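Local coordinates for penicillin-binding protein 2 (Pbp2) (Helicobacter pylori, PDB 5LP5), which probably cross-links peptidoglycan as a penicillin-binding transpeptidase of cell-wall synthesis and forms a complex with the rod shape-determining protein MreC, at residues A[70-75]-A[119-125]; A[92-96]-A[133-137]; A[300-306]-A[400-406]; A[236-242]-A[581-587]. All coordinates share one frame. Residues are numbered along the deposited sequence.

Interaction 1: A[70-75]-A[119-125]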
# COMPACT_ATOMS: atom_id res chain seq x y z
N VAL A 70 -0.35 2.62 -6.98
CA VAL A 70 -0.42 2.38 -8.42
C VAL A 70 -1.62 3.14 -8.97
O VAL A 70 -2.29 3.85 -8.22
CB VAL A 70 -0.52 0.87 -8.75
CG1 VAL A 70 0.68 0.13 -8.19
CG2 VAL A 70 -1.79 0.26 -8.19
N PHE A 71 -1.87 3.01 -10.27
CA PHE A 71 -2.90 3.80 -10.92
C PHE A 71 -3.98 2.95 -11.58
O PHE A 71 -3.92 1.73 -11.57
CB PHE A 71 -2.27 4.75 -11.92
CG PHE A 71 -1.71 5.98 -11.28
CD1 PHE A 71 -2.53 7.05 -10.97
CD2 PHE A 71 -0.37 6.07 -10.97
CE1 PHE A 71 -2.02 8.18 -10.37
CE2 PHE A 71 0.14 7.19 -10.38
CZ PHE A 71 -0.68 8.25 -10.08
N GLY A 72 -4.96 3.64 -12.16
CA GLY A 72 -6.14 3.03 -12.71
C GLY A 72 -6.79 4.05 -13.62
O GLY A 72 -6.93 5.20 -13.24
N VAL A 73 -7.15 3.64 -14.83
CA VAL A 73 -7.83 4.56 -15.74
C VAL A 73 -9.33 4.27 -15.71
O VAL A 73 -9.75 3.13 -15.91
CB VAL A 73 -7.27 4.47 -17.17
CG1 VAL A 73 -8.04 5.37 -18.12
CG2 VAL A 73 -5.79 4.85 -17.17
N PHE A 74 -10.12 5.30 -15.45
CA PHE A 74 -11.56 5.16 -15.25
C PHE A 74 -12.36 5.94 -16.28
O PHE A 74 -11.96 7.05 -16.69
CB PHE A 74 -11.92 5.71 -13.87
CG PHE A 74 -11.52 4.84 -12.73
CD1 PHE A 74 -12.48 4.09 -12.06
CD2 PHE A 74 -10.20 4.78 -12.29
CE1 PHE A 74 -12.13 3.30 -10.98
CE2 PHE A 74 -9.84 3.99 -11.22
CZ PHE A 74 -10.81 3.25 -10.55
N LEU A 75 -13.51 5.37 -16.66
CA LEU A 75 -14.52 6.07 -17.47
C LEU A 75 -15.83 6.18 -16.68
O LEU A 75 -16.10 5.35 -15.82
CB LEU A 75 -14.75 5.33 -18.79
CG LEU A 75 -13.57 5.33 -19.78
CD1 LEU A 75 -13.84 4.37 -20.93
CD2 LEU A 75 -13.29 6.73 -20.33
N ILE A 119 -16.14 3.68 -13.45
CA ILE A 119 -15.78 2.29 -13.81
C ILE A 119 -14.31 2.13 -14.24
O ILE A 119 -13.84 2.83 -15.14
CB ILE A 119 -16.68 1.78 -14.96
CG1 ILE A 119 -18.14 1.74 -14.50
CG2 ILE A 119 -16.21 0.41 -15.45
CD1 ILE A 119 -19.15 1.24 -15.52
N LYS A 120 -13.60 1.18 -13.63
CA LYS A 120 -12.16 0.99 -13.87
C LYS A 120 -11.85 0.25 -15.18
O LYS A 120 -12.02 -0.95 -15.26
CB LYS A 120 -11.52 0.23 -12.69
CG LYS A 120 -10.01 0.03 -12.83
CD LYS A 120 -9.37 -0.49 -11.56
CE LYS A 120 -9.70 -1.96 -11.36
NZ LYS A 120 -9.35 -2.42 -10.00
N VAL A 121 -11.35 0.95 -16.19
CA VAL A 121 -11.03 0.30 -17.47
C VAL A 121 -9.67 -0.42 -17.50
O VAL A 121 -9.60 -1.60 -17.86
CB VAL A 121 -11.08 1.29 -18.65
CG1 VAL A 121 -10.78 0.56 -19.96
CG2 VAL A 121 -12.43 1.98 -18.72
N VAL A 122 -8.60 0.30 -17.18
CA VAL A 122 -7.30 -0.33 -16.94
C VAL A 122 -6.97 -0.18 -15.48
O VAL A 122 -7.14 0.89 -14.92
CB VAL A 122 -6.16 0.32 -17.75
CG1 VAL A 122 -4.88 -0.47 -17.56
CG2 VAL A 122 -6.51 0.37 -19.22
N GLY A 123 -6.49 -1.25 -14.88
CA GLY A 123 -6.13 -1.25 -13.47
C GLY A 123 -4.70 -1.71 -13.32
O GLY A 123 -4.06 -2.13 -14.29
N PHE A 124 -4.18 -1.58 -12.10
CA PHE A 124 -2.80 -1.96 -11.80
C PHE A 124 -1.85 -1.40 -12.83
O PHE A 124 -1.36 -2.14 -13.67
CB PHE A 124 -2.66 -3.47 -11.81
CG PHE A 124 -3.08 -4.13 -10.55
CD1 PHE A 124 -4.02 -3.54 -9.70
CD2 PHE A 124 -2.56 -5.37 -10.22
CE1 PHE A 124 -4.42 -4.18 -8.54
CE2 PHE A 124 -2.95 -6.01 -9.07
CZ PHE A 124 -3.88 -5.41 -8.22
N ILE A 125 -1.62 -0.09 -12.77
CA ILE A 125 -0.65 0.57 -13.62
C ILE A 125 0.50 1.03 -12.74
O ILE A 125 0.26 1.74 -11.76
CB ILE A 125 -1.25 1.80 -14.29
CG1 ILE A 125 -2.62 1.48 -14.84
CG2 ILE A 125 -0.29 2.31 -15.35
CD1 ILE A 125 -3.34 2.66 -15.43
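Strands 63-76 and 118-125 run antiparallel in the sheet of the dimerisation domain, and two beta bulges interrupt their pairing here. The second strand enters in regular register: Ile119 and Leu75 form a hydrogen-bonded pair, Leu75 N to Ile119 O at 3.0 Å and Ile119 N to Leu75 O at 2.9 Å. Lys120, opposite Phe74, lays its backbone and the start of its aliphatic chain over the aromatic face, a CH-pi contact with its CA 3.9 Å from the ring centroid; the amine leads away to a weak hydrogen bond with Asn111. Val121 and Val122 then both face Val73, a classic bulge. Val73 O accepts from Val121 N at 2.7 Å and, weakly, from Val122 N at 3.3 Å, while Val73 N donates to Val122 O at 2.8 Å. The compact branched side chains of Val121 and Val122 suit this buried corner, where Val121 CG2 meets Leu75 CD1 at 3.5 Å. Gly123 lies across from Gly72; a beta-carbon on it would clash with the Lys120 chain. Phe124, at positive phi, and Ile125 share Phe71 as partner in a G1 bulge, and Phe71 also packs on Phe169 of the MreC chain. Ile125 is held by two bonds, Phe71 N to Ile125 O at 2.9 Å and Ile125 N to Phe71 O at 3.2 Å, and its CD1 reaches Val73 CG2 at 3.7 Å.

Interaction 2: A[92-96]-A[133-137]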
# COMPACT_ATOMS: atom_id res chain seq x y z
N GLN A 92 -6.59 2.80 -25.95
CA GLN A 92 -5.74 1.87 -26.69
C GLN A 92 -4.38 2.51 -27.01
O GLN A 92 -3.33 1.89 -26.84
CB GLN A 92 -6.43 1.41 -28.00
CG GLN A 92 -5.60 0.48 -28.90
CD GLN A 92 -5.26 -0.85 -28.25
OE1 GLN A 92 -6.06 -1.39 -27.47
NE2 GLN A 92 -4.09 -1.39 -28.55
N LYS A 93 -4.40 3.76 -27.48
CA LYS A 93 -3.16 4.47 -27.79
C LYS A 93 -2.22 4.45 -26.58
O LYS A 93 -1.05 4.13 -26.73
CB LYS A 93 -3.43 5.91 -28.25
CG LYS A 93 -3.97 6.03 -29.68
CD LYS A 93 -4.49 7.43 -29.98
CE LYS A 93 -5.59 7.41 -31.03
NZ LYS A 93 -6.36 8.68 -30.99
N PHE A 94 -2.73 4.76 -25.38
CA PHE A 94 -1.90 4.89 -24.17
C PHE A 94 -1.41 3.56 -23.64
O PHE A 94 -0.45 3.50 -22.88
CB PHE A 94 -2.65 5.62 -23.04
CG PHE A 94 -3.07 7.02 -23.37
CD1 PHE A 94 -2.17 7.94 -23.86
CD2 PHE A 94 -4.37 7.41 -23.17
CE1 PHE A 94 -2.56 9.22 -24.18
CE2 PHE A 94 -4.78 8.70 -23.48
CZ PHE A 94 -3.86 9.61 -23.98
N PHE A 95 -2.10 2.48 -23.99
CA PHE A 95 -1.70 1.13 -23.58
C PHE A 95 -1.78 0.21 -24.79
O PHE A 95 -2.75 -0.53 -24.95
CB PHE A 95 -2.60 0.64 -22.44
CG PHE A 95 -2.70 1.61 -21.31
CD1 PHE A 95 -1.80 1.56 -20.27
CD2 PHE A 95 -3.65 2.62 -21.33
CE1 PHE A 95 -1.88 2.47 -19.23
CE2 PHE A 95 -3.72 3.54 -20.31
CZ PHE A 95 -2.84 3.46 -19.25
N PRO A 96 -0.77 0.27 -25.67
CA PRO A 96 -0.85 -0.50 -26.92
C PRO A 96 -0.65 -1.99 -26.66
O PRO A 96 -0.81 -2.80 -27.57
CB PRO A 96 0.30 0.08 -27.75
CG PRO A 96 1.28 0.61 -26.76
CD PRO A 96 0.54 0.92 -25.49
N LEU A 133 2.33 9.30 -19.13
CA LEU A 133 0.91 9.27 -19.47
C LEU A 133 0.04 10.25 -18.70
O LEU A 133 -0.91 10.76 -19.25
CB LEU A 133 0.33 7.87 -19.25
CG LEU A 133 1.07 6.71 -19.92
CD1 LEU A 133 0.61 5.38 -19.38
CD2 LEU A 133 0.89 6.77 -21.42
N TYR A 134 0.34 10.52 -17.44
CA TYR A 134 -0.58 11.30 -16.62
C TYR A 134 -1.01 12.59 -17.32
O TYR A 134 -2.18 12.87 -17.44
CB TYR A 134 -0.03 11.60 -15.24
CG TYR A 134 -0.98 12.39 -14.38
CD1 TYR A 134 -1.89 11.75 -13.57
CD2 TYR A 134 -0.99 13.78 -14.38
CE1 TYR A 134 -2.78 12.47 -12.78
CE2 TYR A 134 -1.88 14.49 -13.60
CZ TYR A 134 -2.77 13.83 -12.81
OH TYR A 134 -3.62 14.54 -12.05
N ALA A 135 -0.08 13.37 -17.82
CA ALA A 135 -0.44 14.64 -18.48
C ALA A 135 -1.30 14.49 -19.74
O ALA A 135 -2.16 15.33 -20.03
CB ALA A 135 0.83 15.42 -18.83
N LYS A 136 -1.07 13.43 -20.50
CA LYS A 136 -1.82 13.20 -21.72
C LYS A 136 -3.24 12.78 -21.41
O LYS A 136 -4.18 13.19 -22.10
CB LYS A 136 -1.08 12.20 -22.58
CG LYS A 136 0.26 12.76 -23.03
CD LYS A 136 0.89 12.01 -24.21
CE LYS A 136 1.69 10.80 -23.75
NZ LYS A 136 1.55 9.65 -24.70
N LEU A 137 -3.42 11.99 -20.36
CA LEU A 137 -4.76 11.61 -19.90
C LEU A 137 -5.56 12.82 -19.41
O LEU A 137 -6.77 12.90 -19.59
CB LEU A 137 -4.67 10.55 -18.81
CG LEU A 137 -4.66 9.09 -19.32
CD1 LEU A 137 -3.49 8.85 -20.25
CD2 LEU A 137 -4.63 8.10 -18.16
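This is apolar side-chain packing, without a hydrogen bond between the segments, in which the C-terminal end of helix 81-94 meets the beginning of helix 134-138 in the dimerisation domain. Phe94, the last helical residue of its segment, points toward the other helix and contributes the largest share of the buried surface. Leu137 CD1 lies over the face of the Phe94 ring, 3.5 Å from its centroid and 16° off the normal, a CH-pi contact that a flat aromatic and a branched aliphatic side chain suit well. Lys136, an exposed residue at the margin, comes closest to the ring with its CB, 3.7 Å from Phe94 CE1. These helices pack beside the domain's sheet, and the contact reaches strand 63-76 through Phe95 and Leu137, both of which touch Val73. Phe95 is where the chain leaves helical geometry, and its ring is buried. Leu133 bridges the two aromatics, setting CD2 4.1 Å from Phe94 CB and CD1 3.8 Å from Phe95 CE1. On helix 134-138 the Tyr134 ring stacks on Phe169 of the MreC chain, and Lys136 packs on Ile125 of MreC.

Interaction 3: A[300-306]-A[400-406]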
# COMPACT_ATOMS: atom_id res chain seq x y z
N ASN A 300 -0.27 -25.81 4.59
CA ASN A 300 0.34 -25.36 5.81
C ASN A 300 0.67 -26.61 6.63
O ASN A 300 -0.21 -27.28 7.15
CB ASN A 300 -0.60 -24.43 6.57
CG ASN A 300 0.01 -23.87 7.85
OD1 ASN A 300 0.70 -24.57 8.58
ND2 ASN A 300 -0.24 -22.59 8.10
N ARG A 301 1.95 -26.91 6.75
CA ARG A 301 2.38 -28.13 7.39
C ARG A 301 2.64 -28.02 8.90
O ARG A 301 2.77 -29.05 9.55
CB ARG A 301 3.64 -28.61 6.69
CG ARG A 301 3.37 -29.12 5.29
CD ARG A 301 4.65 -29.64 4.65
NE ARG A 301 4.40 -30.37 3.42
CZ ARG A 301 4.08 -29.80 2.26
NH1 ARG A 301 3.95 -28.46 2.14
NH2 ARG A 301 3.88 -30.57 1.20
N PHE A 302 2.74 -26.81 9.46
CA PHE A 302 2.92 -26.69 10.91
C PHE A 302 1.59 -26.64 11.70
O PHE A 302 1.56 -26.96 12.90
CB PHE A 302 3.86 -25.52 11.30
CG PHE A 302 3.41 -24.15 10.85
CD1 PHE A 302 2.42 -23.45 11.53
CD2 PHE A 302 4.00 -23.54 9.73
CE1 PHE A 302 2.00 -22.19 11.10
CE2 PHE A 302 3.58 -22.28 9.31
CZ PHE A 302 2.58 -21.61 10.00
N ALA A 303 0.50 -26.27 11.02
CA ALA A 303 -0.84 -26.12 11.64
C ALA A 303 -1.97 -26.91 10.97
O ALA A 303 -3.00 -27.17 11.61
CB ALA A 303 -1.22 -24.65 11.68
N ASN A 304 -1.82 -27.27 9.70
CA ASN A 304 -2.90 -27.92 8.95
C ASN A 304 -2.44 -29.19 8.23
O ASN A 304 -2.78 -29.43 7.07
CB ASN A 304 -3.51 -26.93 7.95
CG ASN A 304 -4.20 -25.78 8.65
OD1 ASN A 304 -3.72 -24.65 8.68
ND2 ASN A 304 -5.33 -26.08 9.26
N ALA A 305 -1.66 -29.99 8.95
CA ALA A 305 -1.12 -31.25 8.45
C ALA A 305 -0.83 -32.14 9.63
O ALA A 305 -0.34 -31.66 10.67
CB ALA A 305 0.16 -31.05 7.66
N LEU A 306 -1.17 -33.42 9.47
CA LEU A 306 -1.08 -34.40 10.55
C LEU A 306 -0.04 -35.49 10.22
O LEU A 306 0.03 -35.99 9.10
CB LEU A 306 -2.46 -35.01 10.81
CG LEU A 306 -3.53 -34.15 11.52
CD1 LEU A 306 -4.93 -34.74 11.44
CD2 LEU A 306 -3.14 -33.89 12.98
N LEU A 400 -3.89 -18.33 13.92
CA LEU A 400 -4.18 -18.51 12.50
C LEU A 400 -5.56 -19.12 12.42
O LEU A 400 -6.10 -19.58 13.43
CB LEU A 400 -3.17 -19.45 11.85
CG LEU A 400 -1.74 -18.95 11.66
CD1 LEU A 400 -0.91 -20.03 10.98
CD2 LEU A 400 -1.77 -17.67 10.85
N PRO A 401 -6.15 -19.15 11.21
CA PRO A 401 -7.41 -19.88 11.06
C PRO A 401 -7.22 -21.41 10.97
O PRO A 401 -6.20 -21.91 10.47
CB PRO A 401 -7.97 -19.33 9.74
CG PRO A 401 -7.06 -18.22 9.30
CD PRO A 401 -5.75 -18.47 9.97
N ASN A 402 -8.23 -22.12 11.48
CA ASN A 402 -8.35 -23.57 11.33
C ASN A 402 -7.14 -24.35 11.78
O ASN A 402 -6.60 -25.09 10.99
CB ASN A 402 -8.63 -23.94 9.87
CG ASN A 402 -10.06 -23.70 9.45
OD1 ASN A 402 -10.46 -22.57 9.14
ND2 ASN A 402 -10.84 -24.78 9.41
N GLU A 403 -6.71 -24.22 13.03
CA GLU A 403 -5.68 -25.13 13.55
C GLU A 403 -6.26 -26.53 13.75
O GLU A 403 -7.35 -26.69 14.29
CB GLU A 403 -5.12 -24.62 14.86
CG GLU A 403 -3.87 -25.37 15.27
CD GLU A 403 -3.44 -25.06 16.68
OE1 GLU A 403 -3.94 -24.06 17.24
OE2 GLU A 403 -2.62 -25.82 17.22
N PHE A 404 -5.53 -27.54 13.31
CA PHE A 404 -5.96 -28.93 13.47
C PHE A 404 -5.70 -29.46 14.87
O PHE A 404 -4.62 -29.27 15.42
CB PHE A 404 -5.20 -29.83 12.48
CG PHE A 404 -5.74 -29.79 11.09
CD1 PHE A 404 -6.71 -28.85 10.70
CD2 PHE A 404 -5.25 -30.67 10.14
CE1 PHE A 404 -7.19 -28.83 9.42
CE2 PHE A 404 -5.73 -30.63 8.84
CZ PHE A 404 -6.70 -29.72 8.49
N VAL A 405 -6.70 -30.11 15.45
CA VAL A 405 -6.49 -30.98 16.61
C VAL A 405 -6.02 -32.31 16.10
O VAL A 405 -6.32 -32.71 14.96
CB VAL A 405 -7.76 -31.21 17.48
CG1 VAL A 405 -8.24 -29.90 18.08
CG2 VAL A 405 -8.88 -31.91 16.69
N GLY A 406 -5.32 -33.02 16.96
CA GLY A 406 -4.83 -34.31 16.56
C GLY A 406 -5.82 -35.43 16.77
O GLY A 406 -7.04 -35.24 16.73
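Neither segment is a regular helix or strand; two loops of the transpeptidase domain run side by side, and their closest CA atoms are those of Ala303 and Glu403, 5.3 Å apart. One backbone hydrogen bond joins them, Phe404 N to Ala303 O at 3.1 Å and nearly straight. The 300-306 loop, shaped by an Asx motif (Asn300 OD1 accepts from Ala303 N at 3.0 Å), leads toward helix 314-324, at whose start an SxxK pattern probably marks the active site, as in this family. Asn304 ND2 donates to Asn402 O at a very short 2.4 Å, and Asn304 CA sits over the face of the Phe404 ring, 3.9 Å from the centroid. Leu306 CG meets the ring edge at Phe404 CD2, 4.1 Å away. Leu400 CD1 touches Phe302 CE1 at 3.6 Å. Glu403 points away, its carboxylate binding Thr396 and the Gly397 and Val398 amides. Two loops without regular pairing are thus joined by one backbone bond, one asparagine donor and the Phe404 ring on Asn304.

Interaction 4: A[236-242]-A[581-587]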
# COMPACT_ATOMS: atom_id res chain seq x y z
N ASP A 236 11.42 -13.32 13.26
CA ASP A 236 12.63 -12.61 12.90
C ASP A 236 12.99 -12.98 11.48
O ASP A 236 13.24 -14.12 11.18
CB ASP A 236 13.78 -12.99 13.84
CG ASP A 236 15.07 -12.18 13.56
OD1 ASP A 236 15.27 -11.72 12.41
OD2 ASP A 236 15.89 -12.03 14.50
N LYS A 237 13.03 -11.98 10.62
CA LYS A 237 13.26 -12.17 9.19
C LYS A 237 14.56 -12.91 8.87
O LYS A 237 14.64 -13.66 7.89
CB LYS A 237 13.24 -10.80 8.49
CG LYS A 237 13.57 -10.82 7.03
CD LYS A 237 13.71 -9.40 6.50
CE LYS A 237 14.24 -9.44 5.08
NZ LYS A 237 14.11 -8.16 4.33
N ARG A 238 15.59 -12.72 9.68
CA ARG A 238 16.86 -13.40 9.46
C ARG A 238 16.72 -14.88 9.76
O ARG A 238 17.11 -15.73 8.96
CB ARG A 238 17.95 -12.79 10.32
CG ARG A 238 18.30 -11.36 9.93
CD ARG A 238 19.01 -10.61 11.06
NE ARG A 238 18.15 -10.47 12.22
CZ ARG A 238 18.54 -10.02 13.41
NH1 ARG A 238 19.79 -9.64 13.61
NH2 ARG A 238 17.67 -9.95 14.41
N LEU A 239 16.13 -15.18 10.91
CA LEU A 239 15.90 -16.56 11.33
C LEU A 239 15.05 -17.35 10.34
O LEU A 239 15.30 -18.53 10.14
CB LEU A 239 15.26 -16.60 12.70
CG LEU A 239 16.11 -16.13 13.88
CD1 LEU A 239 15.30 -16.23 15.17
CD2 LEU A 239 17.39 -16.92 14.01
N GLN A 240 14.05 -16.71 9.72
CA GLN A 240 13.22 -17.38 8.71
C GLN A 240 13.99 -17.62 7.42
O GLN A 240 13.79 -18.64 6.75
CB GLN A 240 11.96 -16.59 8.38
CG GLN A 240 10.74 -16.96 9.24
CD GLN A 240 9.82 -18.01 8.65
OE1 GLN A 240 9.08 -18.63 9.39
NE2 GLN A 240 9.82 -18.19 7.32
N LYS A 241 14.87 -16.70 7.05
CA LYS A 241 15.67 -16.92 5.86
C LYS A 241 16.60 -18.11 6.07
O LYS A 241 16.84 -18.88 5.14
CB LYS A 241 16.44 -15.67 5.44
CG LYS A 241 15.56 -14.67 4.72
CD LYS A 241 16.34 -13.56 4.07
CE LYS A 241 15.38 -12.57 3.45
NZ LYS A 241 16.10 -11.42 2.84
N GLU A 242 17.10 -18.26 7.30
CA GLU A 242 17.89 -19.42 7.67
C GLU A 242 17.05 -20.67 7.50
O GLU A 242 17.47 -21.63 6.87
CB GLU A 242 18.38 -19.32 9.13
CG GLU A 242 19.20 -20.51 9.62
CD GLU A 242 20.40 -20.83 8.73
OE1 GLU A 242 20.82 -19.97 7.94
OE2 GLU A 242 20.93 -21.96 8.82
N LYS A 581 22.54 -20.03 14.66
CA LYS A 581 22.03 -18.76 14.14
C LYS A 581 21.44 -17.88 15.27
O LYS A 581 21.58 -16.66 15.25
CB LYS A 581 20.99 -19.03 13.05
CG LYS A 581 20.38 -17.80 12.36
CD LYS A 581 21.40 -16.93 11.65
CE LYS A 581 22.05 -17.63 10.48
NZ LYS A 581 22.99 -16.67 9.81
N LEU A 582 20.79 -18.50 16.26
CA LEU A 582 20.27 -17.77 17.43
C LEU A 582 21.42 -17.27 18.34
O LEU A 582 21.27 -16.28 19.05
CB LEU A 582 19.34 -18.67 18.25
CG LEU A 582 18.04 -19.15 17.57
CD1 LEU A 582 17.40 -20.31 18.31
CD2 LEU A 582 17.02 -18.03 17.44
N TYR A 583 22.53 -18.00 18.31
CA TYR A 583 23.73 -17.65 19.04
C TYR A 583 24.41 -16.49 18.34
O TYR A 583 24.69 -15.46 18.93
CB TYR A 583 24.68 -18.87 19.04
CG TYR A 583 25.95 -18.73 19.84
CD1 TYR A 583 25.93 -18.76 21.22
CD2 TYR A 583 27.19 -18.61 19.21
CE1 TYR A 583 27.10 -18.63 21.96
CE2 TYR A 583 28.36 -18.49 19.93
CZ TYR A 583 28.30 -18.51 21.31
OH TYR A 583 29.46 -18.41 22.03
N GLU A 584 24.67 -16.70 17.05
CA GLU A 584 25.20 -15.68 16.17
C GLU A 584 24.48 -14.34 16.33
O GLU A 584 25.13 -13.28 16.28
CB GLU A 584 25.07 -16.17 14.73
CG GLU A 584 25.86 -15.38 13.70
CD GLU A 584 25.70 -15.96 12.30
OE1 GLU A 584 25.51 -17.20 12.14
OE2 GLU A 584 25.77 -15.15 11.34
N LEU A 585 23.17 -14.37 16.54
CA LEU A 585 22.37 -13.14 16.58
C LEU A 585 22.02 -12.69 18.00
O LEU A 585 21.27 -11.73 18.20
CB LEU A 585 21.10 -13.30 15.75
CG LEU A 585 21.23 -13.64 14.26
CD1 LEU A 585 19.86 -13.98 13.66
CD2 LEU A 585 21.88 -12.50 13.46
N GLY A 586 22.58 -13.36 18.99
CA GLY A 586 22.54 -12.87 20.37
C GLY A 586 21.31 -13.20 21.19
O GLY A 586 21.14 -12.66 22.29
N TYR A 587 20.47 -14.11 20.70
CA TYR A 587 19.28 -14.52 21.46
C TYR A 587 19.68 -15.30 22.74
O TYR A 587 18.91 -15.37 23.72
CB TYR A 587 18.35 -15.37 20.59
CG TYR A 587 17.51 -14.60 19.57
CD1 TYR A 587 17.93 -14.46 18.25
CD2 TYR A 587 16.29 -14.05 19.92
CE1 TYR A 587 17.17 -13.78 17.32
CE2 TYR A 587 15.53 -13.37 19.00
CZ TYR A 587 15.97 -13.24 17.69
OH TYR A 587 15.21 -12.54 16.76
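Leu239 lies at the apolar centre, where the first turns of helix 237-246 meet the C-terminal end of helix 572-584. Its CD1 touches Leu582 CD2 at 3.4 Å and Tyr587 CE1 at 3.8 Å, while its CD2 meets Leu585 CD1 at 3.9 Å and Lys581 CG at 3.5 Å; a forked side chain suits so many partners. Leu239 and Tyr587 also pack on Leu265 of strand 264-270, so the helices meet against the edge strand of the transpeptidase sheet. A Schellman motif closes helix 572-584, with Tyr587 N bonded to Leu582 O at 2.8 Å and Gly586 N to Tyr583 O at 3.0 Å; Gly586 readily adopts the positive phi of this turn, which brings Tyr587 back toward the partner helix. Buried Asp236 is the N-cap of its helix, its OD1 accepting from Arg238 N at 2.9 Å. Further out, Leu585 lies over one face of the exposed Arg238 guanidinium, which forms a salt bridge, Arg238 NH2 to Asp236 OD2 at 2.7 Å. At the opposite margin Glu242 OE1 lies 4.4 Å from Lys581 NZ, too far for a salt bridge; the amine makes a weak one with Glu584 OE1 at 3.5 Å. Because Asp236 takes the capping bond on OD1 and the Tyr587 OH bond, a very short 2.4 Å, on OD2, one carboxylate serves both the helix start and the C-terminal end.

Interactions 1 and 2 belong to one body: they touch, Val73 CG2 lying 3.6 Å from Leu137 CD2 and 3.9 Å from Phe95 CZ, and their segments alternate along the chain. Both are largely buried, but interaction 1 relies on backbone hydrogen bonds between strands and interaction 2 on side chains alone. Each also borders MreC, through Phe71 and Tyr134, which both meet Phe169 of that chain. Interactions 3 and 4 are partly buried and untouched by another protein chain. Both touch strand 264-270, through Phe302 and Leu239, and mix apolar packing with short polar bonds; the nearest atoms of interactions 3 and 4 are about 7 Å apart. The centres of interactions 1 and 3 are about 39 Å apart.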